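Local coordinates for protein BpsB (PgaB), Poly-beta-1,6-N-acetyl-D-glucosamine N-deacetylase (Bordetella bronchiseptica RB50, PDB 5BU6) that removes acetyl groups from poly-beta-1,6-N-acetyl-D-glucosamine, as a metal-dependent family 4 carbohydrate esterase required for biofilm formation, at residues A152-H156 against N157-G161; A204-I207 against R208-G212; I218-Y222 against G223-R227. The protein carries 5 engineered substitutions. All coordinates share one frame; numbering follows the deposited sequence.

Overall arrangement
Contact 1 carries two of the three protein ligands of the active-site nickel, H154 and H159; D84 is the third. Contact 3 lies next to it, with centres 9 Å apart. The two join where H154 ND1 meets V219 O at 2.7 Å, a probable hydrogen bond from a metal ligand to the end of strand 217-219. P221 of contact 3 is about 5 Å from the same nickel, measured from its side chain. Contact 2 sits at the end of helix 189-211, about 15 Å from contact 1 between centres. It touches contact 1 by packing, H156 CE1 to L206 CD1 at 3.6 Å, and binds a different nickel. Contacts 2 and 3 do not touch.

Contact 1: A152-H156 against N157-G161; sequences ASHSH and NLHRG. With NI (nickel (II) ion), chain C.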
loop_
_atom_site.group_PDB
_atom_site.type_symbol
_atom_site.label_atom_id
_atom_site.label_comp_id
_atom_site.label_asym_id
_atom_site.label_seq_id
_atom_site.Cartn_x
_atom_site.Cartn_y
_atom_site.Cartn_z
ATOM N N ALA A 152 -3.996 6.274 1.043
ATOM C CA ALA A 152 -4.630 4.983 1.208
ATOM C C ALA A 152 -4.216 4.393 2.545
ATOM O O ALA A 152 -3.225 4.815 3.124
ATOM C CB ALA A 152 -4.223 4.040 0.064
ATOM N N SER A 153 -4.973 3.418 3.024
ATOM C CA SER A 153 -4.562 2.645 4.188
ATOM C C SER A 153 -3.565 1.567 3.782
ATOM O O SER A 153 -3.776 0.863 2.792
ATOM C CB SER A 153 -5.775 2.009 4.865
ATOM O OG SER A 153 -5.414 1.175 5.946
ATOM N N HIS A 154 -2.490 1.443 4.561
ATOM C CA HIS A 154 -1.612 0.265 4.505
ATOM C C HIS A 154 -1.829 -0.563 5.770
ATOM O O HIS A 154 -0.914 -1.237 6.234
ATOM C CB HIS A 154 -0.138 0.690 4.365
ATOM C CG HIS A 154 0.725 -0.324 3.691
ATOM N ND1 HIS A 154 0.209 -1.377 2.960
ATOM C CD2 HIS A 154 2.072 -0.457 3.644
ATOM C CE1 HIS A 154 1.204 -2.118 2.498
ATOM N NE2 HIS A 154 2.344 -1.570 2.882
ATOM N N SER A 155 -3.060 -0.495 6.284
ATOM C CA SER A 155 -3.541 -1.067 7.563
ATOM C C SER A 155 -3.130 -0.174 8.740
ATOM O O SER A 155 -2.358 0.756 8.579
ATOM C CB SER A 155 -3.055 -2.507 7.804
ATOM O OG SER A 155 -1.737 -2.534 8.347
ATOM N N HIS A 156 -3.690 -0.447 9.911
ATOM C CA HIS A 156 -3.238 0.190 11.149
ATOM C C HIS A 156 -2.047 -0.592 11.685
ATOM O O HIS A 156 -0.952 -0.081 11.748
ATOM C CB HIS A 156 -4.362 0.254 12.198
ATOM C CG HIS A 156 -3.963 0.922 13.482
ATOM N ND1 HIS A 156 -3.511 2.222 13.537
ATOM C CD2 HIS A 156 -3.943 0.464 14.756
ATOM C CE1 HIS A 156 -3.235 2.538 14.789
ATOM N NE2 HIS A 156 -3.482 1.486 15.551
ATOM N N ASN A 157 -2.271 -1.845 12.038
ATOM C CA ASN A 157 -1.210 -2.673 12.594
ATOM C C ASN A 157 -1.212 -4.081 11.999
ATOM O O ASN A 157 -1.095 -5.060 12.705
ATOM C CB ASN A 157 -1.348 -2.731 14.117
ATOM C CG ASN A 157 -0.127 -3.298 14.801
ATOM O OD1 ASN A 157 0.984 -3.284 14.249
ATOM N ND2 ASN A 157 -0.324 -3.811 16.008
ATOM N N LEU A 158 -1.371 -4.190 10.685
ATOM C CA LEU A 158 -1.319 -5.514 10.060
ATOM C C LEU A 158 -0.041 -5.695 9.259
ATOM O O LEU A 158 0.114 -6.692 8.556
ATOM C CB LEU A 158 -2.523 -5.727 9.151
ATOM C CG LEU A 158 -3.866 -5.650 9.871
ATOM C CD1 LEU A 158 -4.962 -5.806 8.846
ATOM C CD2 LEU A 158 -3.982 -6.706 10.951
ATOM N N HIS A 159 0.862 -4.724 9.347
ATOM C CA HIS A 159 2.094 -4.775 8.554
ATOM C C HIS A 159 3.183 -5.514 9.339
ATOM O O HIS A 159 4.264 -4.977 9.597
ATOM C CB HIS A 159 2.529 -3.349 8.168
ATOM C CG HIS A 159 3.354 -3.287 6.914
ATOM N ND1 HIS A 159 4.512 -4.012 6.746
ATOM C CD2 HIS A 159 3.202 -2.564 5.781
ATOM C CE1 HIS A 159 5.028 -3.757 5.559
ATOM N NE2 HIS A 159 4.252 -2.882 4.950
ATOM N N ARG A 160 2.882 -6.751 9.731
ATOM C CA ARG A 160 3.795 -7.530 10.547
ATOM C C ARG A 160 3.376 -8.980 10.538
ATOM O O ARG A 160 2.300 -9.321 10.033
ATOM C CB ARG A 160 3.807 -7.010 11.982
ATOM C CG ARG A 160 2.428 -7.101 12.599
ATOM C CD ARG A 160 2.302 -6.543 13.998
ATOM N NE ARG A 160 0.880 -6.550 14.345
ATOM C CZ ARG A 160 0.267 -7.488 15.063
ATOM N NH1 ARG A 160 -1.037 -7.392 15.286
ATOM N NH2 ARG A 160 0.947 -8.507 15.580
ATOM N N GLY A 161 4.220 -9.823 11.109
ATOM C CA GLY A 161 3.914 -11.231 11.230
ATOM C C GLY A 161 3.287 -11.525 12.572
ATOM O O GLY A 161 3.574 -10.845 13.556
HETATM NI NI NI C . 4.459 -2.152 3.016
HETATM O O HOH W 1 4.864 -1.390 1.073
HETATM O O HOH W 2 6.558 -2.681 2.910
#
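H154 and H159 meet at a nickel ion. H154 NE2 binds the metal at 2.2 Å and H159 NE2 binds it at 2.1 Å. Two waters and D84 are also in the shell. The rings form an offset edge-to-face pair: the edge of H159 points at the face of H154, with planes at 84°. Held at NE2 by nickel and at ND1 by a hydrogen bond to V219 O, the H154 ring cannot easily turn.

S155 shapes the turn between the two ligands. Its OG sits between the backbone N and the carbonyl carbon (chi1 83°). There it accepts from L158 N at 2.9 Å and donates to H154 O at 2.6 Å, on a lone pair. L158 CB packs on S155 CB at 3.5 Å. Before the turn, S153 OG accepts from S155 N, an ST turn. D199 of helix 189-211 takes the backbone N of H156 and of N157.

With D84, H154 and H159 form the Asp-His-His metal triad of family 4 esterases. The spacing H154-S155-X-X-X-H159 is one residue longer than the usual His-(Ser/Thr)-X-X-His motif. The V219 carbonyl would probably polarise the H154 ring and make NE2 a better donor to nickel.

Contact 2: A204-I207 against R208-G212; sequences AHLI and RHHTG. Engineered in segment 204-207: H205 (natural residue Asp). Engineered in segment 208-212: H209 (natural residue Glu). With NI (nickel (II) ion), chain E; SCN (thiocyanate ion), chain H.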
loop_
_atom_site.group_PDB
_atom_site.type_symbol
_atom_site.label_atom_id
_atom_site.label_comp_id
_atom_site.label_asym_id
_atom_site.label_seq_id
_atom_site.Cartn_x
_atom_site.Cartn_y
_atom_site.Cartn_z
ATOM N N ALA A 204 -8.566 4.261 8.799
ATOM C CA ALA A 204 -9.352 5.273 8.080
ATOM C C ALA A 204 -9.719 6.468 8.989
ATOM O O ALA A 204 -9.657 7.631 8.572
ATOM C CB ALA A 204 -10.615 4.652 7.482
ATOM N N HIS A 205 -10.075 6.194 10.232
ATOM C CA HIS A 205 -10.363 7.293 11.144
ATOM C C HIS A 205 -9.115 8.154 11.403
ATOM O O HIS A 205 -9.190 9.383 11.376
ATOM C CB HIS A 205 -10.935 6.780 12.454
ATOM C CG HIS A 205 -10.774 7.745 13.584
ATOM N ND1 HIS A 205 -11.624 8.812 13.778
ATOM C CD2 HIS A 205 -9.831 7.831 14.553
ATOM C CE1 HIS A 205 -11.225 9.501 14.831
ATOM N NE2 HIS A 205 -10.140 8.926 15.319
ATOM N N LEU A 206 -7.974 7.517 11.648
ATOM C CA LEU A 206 -6.763 8.283 11.938
ATOM C C LEU A 206 -6.386 9.175 10.756
ATOM O O LEU A 206 -6.012 10.331 10.947
ATOM C CB LEU A 206 -5.595 7.357 12.295
ATOM C CG LEU A 206 -5.725 6.748 13.695
ATOM C CD1 LEU A 206 -4.641 5.707 13.912
ATOM C CD2 LEU A 206 -5.678 7.835 14.778
ATOM N N ILE A 207 -6.489 8.635 9.539
ATOM C CA ILE A 207 -6.155 9.413 8.355
ATOM C C ILE A 207 -7.093 10.593 8.174
ATOM O O ILE A 207 -6.642 11.731 7.983
ATOM C CB ILE A 207 -6.141 8.527 7.083
ATOM C CG1 ILE A 207 -4.958 7.546 7.150
ATOM C CG2 ILE A 207 -6.046 9.382 5.832
ATOM C CD1 ILE A 207 -5.016 6.426 6.099
ATOM N N ARG A 208 -8.398 10.355 8.276
ATOM C CA ARG A 208 -9.328 11.475 8.222
ATOM C C ARG A 208 -9.110 12.502 9.329
ATOM O O ARG A 208 -9.159 13.700 9.067
ATOM C CB ARG A 208 -10.781 10.991 8.276
ATOM C CG ARG A 208 -11.749 12.118 7.953
ATOM C CD ARG A 208 -13.193 11.694 7.963
ATOM N NE ARG A 208 -14.025 12.789 7.482
ATOM C CZ ARG A 208 -15.346 12.838 7.609
ATOM N NH1 ARG A 208 -16.014 13.882 7.138
ATOM N NH2 ARG A 208 -15.998 11.849 8.206
ATOM N N HIS A 209 -8.880 12.047 10.565
ATOM C CA HIS A 209 -8.723 12.985 11.675
ATOM C C HIS A 209 -7.545 13.936 11.452
ATOM O O HIS A 209 -7.657 15.146 11.693
ATOM C CB HIS A 209 -8.541 12.227 13.004
ATOM C CG HIS A 209 -8.353 13.124 14.189
ATOM N ND1 HIS A 209 -7.110 13.524 14.631
ATOM C CD2 HIS A 209 -9.251 13.702 15.021
ATOM C CE1 HIS A 209 -7.251 14.314 15.681
ATOM N NE2 HIS A 209 -8.541 14.441 15.935
ATOM N N HIS A 210 -6.425 13.382 10.990
ATOM C CA HIS A 210 -5.172 14.137 10.845
ATOM C C HIS A 210 -4.923 14.812 9.512
ATOM O O HIS A 210 -4.124 15.750 9.445
ATOM C CB HIS A 210 -3.982 13.214 11.121
ATOM C CG HIS A 210 -3.929 12.727 12.523
ATOM N ND1 HIS A 210 -4.515 11.544 12.919
ATOM C CD2 HIS A 210 -3.374 13.269 13.638
ATOM C CE1 HIS A 210 -4.315 11.371 14.215
ATOM N NE2 HIS A 210 -3.644 12.411 14.674
ATOM N N THR A 211 -5.577 14.350 8.448
ATOM C CA THR A 211 -5.339 14.937 7.121
ATOM C C THR A 211 -6.599 15.521 6.480
ATOM O O THR A 211 -6.500 16.323 5.559
ATOM C CB THR A 211 -4.753 13.919 6.112
ATOM O OG1 THR A 211 -5.780 13.027 5.681
ATOM C CG2 THR A 211 -3.599 13.128 6.710
ATOM N N GLY A 212 -7.775 15.109 6.948
ATOM C CA GLY A 212 -9.028 15.591 6.376
ATOM C C GLY A 212 -9.513 14.712 5.239
ATOM O O GLY A 212 -10.605 14.914 4.705
HETATM NI NI NI E . -2.942 12.914 16.680
HETATM S S SCN H . -6.465 11.765 18.078
HETATM C C SCN H . -7.979 10.871 17.644
HETATM N N SCN H . -8.926 10.315 17.374
#
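H210 folds back along its own helix to the carbonyl of L206. H210 ND1 donates to L206 O at 2.8 Å, with the oxygen in the ring plane. H210 N gives the same oxygen its helical bond at 3.1 Å, from the other face of the carbonyl plane. With ND1 tied down, the other ring nitrogen, H210 NE2, binds a nickel at 2.2 Å. L206 runs beside the ring, its CD2 reaching H210 CE1.

T211 repeats the scheme one residue on. T211 OG1 gives a hydrogen bond to I207 O at 2.8 Å, from above the carbonyl plane, while T211 N binds the same oxygen. The torsion (chi1 75°) turns OG1 back along the helix, beside I207 CG2. This side is tightly packed, with I207 and T211 buried.

The other side is more exposed: H205, R208 and H209 lie at the surface, and H209 also touches a crystal neighbour. H205 and H209 are engineered histidines. H205 NE2 donates at 2.8 Å to the N of a thiocyanate ion, probably from the crystallisation liquor, and the ion lies over a face of the H209 ring. G212 ends the helix with positive phi.

I207 and T211 pack on W137 of helix 137-145, and H210 stacks on the same tryptophan. L206 and I207 also touch T110 of helix 110-113.

Contact 3: I218-Y222 against G223-R227; sequences IVWPY and GAHNR
H225 CB sits over one face of the W220 indole, 3.5 Å from the centroid of the five-membered ring, a CH-pi contact only 3° off the normal. I218 CG1 lies over the centre of the opposite face. The imidazole lies on the H225 CB side, nearly parallel but displaced (offset stack, planes at 18°). Its CG lies between the backbone N and the carbonyl carbon (chi1 76°), which carries the imidazole past the CD1-NE1 edge of the indole, so the overlap is slight. At the edge of the H225 ring, ND1 makes a weak bond of 3.4 Å to G223 O. H225 NE2 is held by Q257.

The backbone turns tightly between the two rings. G223 N donates to W220 O at 3.0 Å, and A224 N donates to P221 O at 2.9 Å, so two turns overlap. Y222 and G223 both have positive phi, a conformation that glycine takes easily. Water 3 bridges P221 O and A224 O, giving a hydrogen bond of 2.6 Å to A224 O. This turn leads from strand 217-219 to helix 227-235, where N226 is the N-cap. It carries a Trp-Pro-Tyr-Gly sequence, consistent with the conserved proline-containing loop of family 4 esterases beside the metal.

The Y222 ring leads away from 223-227 and meets H159 of the nickel site and F29 edge-to-face. W220 also packs on helix 227-235 and on L200 of helix 189-211.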
loop_
_atom_site.group_PDB
_atom_site.type_symbol
_atom_site.label_atom_id
_atom_site.label_comp_id
_atom_site.label_asym_id
_atom_site.label_seq_id
_atom_site.Cartn_x
_atom_site.Cartn_y
_atom_site.Cartn_z
ATOM N N ILE A 218 -7.416 0.204 0.265
ATOM C CA ILE A 218 -6.469 -0.489 1.147
ATOM C C ILE A 218 -5.411 -1.170 0.314
ATOM O O ILE A 218 -5.720 -1.869 -0.673
ATOM C CB ILE A 218 -7.176 -1.541 2.045
ATOM C CG1 ILE A 218 -6.159 -2.456 2.722
ATOM C CG2 ILE A 218 -8.121 -2.413 1.238
ATOM C CD1 ILE A 218 -5.452 -1.812 3.865
ATOM N N VAL A 219 -4.154 -0.936 0.666
ATOM C CA VAL A 219 -3.045 -1.671 0.076
ATOM C C VAL A 219 -2.647 -2.722 1.086
ATOM O O VAL A 219 -2.125 -2.381 2.140
ATOM C CB VAL A 219 -1.817 -0.780 -0.225
ATOM C CG1 VAL A 219 -0.669 -1.644 -0.849
ATOM C CG2 VAL A 219 -2.197 0.368 -1.167
ATOM N N TRP A 220 -2.907 -3.984 0.779
ATOM C CA TRP A 220 -2.697 -5.054 1.737
ATOM C C TRP A 220 -1.198 -5.288 1.956
ATOM O O TRP A 220 -0.491 -5.569 1.009
ATOM C CB TRP A 220 -3.372 -6.338 1.225
ATOM C CG TRP A 220 -4.904 -6.233 1.142
ATOM C CD1 TRP A 220 -5.678 -6.139 -0.001
ATOM C CD2 TRP A 220 -5.814 -6.245 2.241
ATOM N NE1 TRP A 220 -7.014 -6.076 0.336
ATOM C CE2 TRP A 220 -7.128 -6.137 1.706
ATOM C CE3 TRP A 220 -5.653 -6.322 3.639
ATOM C CZ2 TRP A 220 -8.262 -6.116 2.514
ATOM C CZ3 TRP A 220 -6.790 -6.300 4.442
ATOM C CH2 TRP A 220 -8.076 -6.187 3.876
ATOM N N PRO A 221 -0.726 -5.198 3.215
ATOM C CA PRO A 221 0.666 -5.586 3.478
ATOM C C PRO A 221 0.974 -6.979 2.975
ATOM O O PRO A 221 0.153 -7.887 3.157
ATOM C CB PRO A 221 0.763 -5.524 5.009
ATOM C CG PRO A 221 -0.220 -4.430 5.380
ATOM C CD PRO A 221 -1.382 -4.637 4.407
ATOM N N TYR A 222 2.142 -7.127 2.343
ATOM C CA TYR A 222 2.614 -8.403 1.850
ATOM C C TYR A 222 1.647 -9.023 0.835
ATOM O O TYR A 222 1.765 -10.198 0.526
ATOM C CB TYR A 222 2.848 -9.375 3.008
ATOM C CG TYR A 222 3.545 -8.741 4.191
ATOM C CD1 TYR A 222 4.874 -8.343 4.106
ATOM C CD2 TYR A 222 2.874 -8.537 5.394
ATOM C CE1 TYR A 222 5.516 -7.760 5.183
ATOM C CE2 TYR A 222 3.509 -7.960 6.481
ATOM C CZ TYR A 222 4.829 -7.574 6.367
ATOM O OH TYR A 222 5.468 -7.000 7.432
ATOM N N GLY A 223 0.718 -8.227 0.309
ATOM C CA GLY A 223 -0.311 -8.737 -0.587
ATOM C C GLY A 223 -1.237 -9.757 0.062
ATOM O O GLY A 223 -1.902 -10.539 -0.629
ATOM N N ALA A 224 -1.284 -9.764 1.395
ATOM C CA ALA A 224 -2.015 -10.810 2.110
ATOM C C ALA A 224 -3.465 -10.421 2.381
ATOM O O ALA A 224 -3.755 -9.464 3.102
ATOM C CB ALA A 224 -1.327 -11.154 3.398
ATOM N N HIS A 225 -4.374 -11.186 1.789
ATOM C CA HIS A 225 -5.794 -10.920 1.937
ATOM C C HIS A 225 -6.551 -12.176 1.543
ATOM O O HIS A 225 -5.986 -13.095 0.936
ATOM C CB HIS A 225 -6.212 -9.716 1.078
ATOM C CG HIS A 225 -6.313 -10.028 -0.381
ATOM N ND1 HIS A 225 -5.227 -10.416 -1.139
ATOM C CD2 HIS A 225 -7.378 -10.045 -1.216
ATOM C CE1 HIS A 225 -5.617 -10.653 -2.378
ATOM N NE2 HIS A 225 -6.918 -10.439 -2.452
ATOM N N ASN A 226 -7.823 -12.237 1.909
ATOM C CA ASN A 226 -8.647 -13.380 1.547
ATOM C C ASN A 226 -10.104 -12.966 1.490
ATOM O O ASN A 226 -10.418 -11.778 1.559
ATOM C CB ASN A 226 -8.445 -14.544 2.529
ATOM C CG ASN A 226 -8.659 -14.138 3.985
ATOM O OD1 ASN A 226 -9.625 -13.455 4.323
ATOM N ND2 ASN A 226 -7.753 -14.576 4.857
ATOM N N ARG A 227 -10.985 -13.946 1.359
ATOM C CA ARG A 227 -12.418 -13.702 1.296
ATOM C C ARG A 227 -12.904 -12.886 2.493
ATOM O O ARG A 227 -13.664 -11.926 2.340
ATOM C CB ARG A 227 -13.164 -15.038 1.234
ATOM C CG ARG A 227 -14.233 -15.102 0.173
ATOM C CD ARG A 227 -15.378 -14.176 0.524
ATOM N NE ARG A 227 -16.442 -14.213 -0.471
ATOM C CZ ARG A 227 -17.614 -13.605 -0.327
ATOM N NH1 ARG A 227 -17.872 -12.914 0.776
ATOM N NH2 ARG A 227 -18.528 -13.688 -1.284
HETATM O O HOH W 3 -2.284 -7.914 4.587
#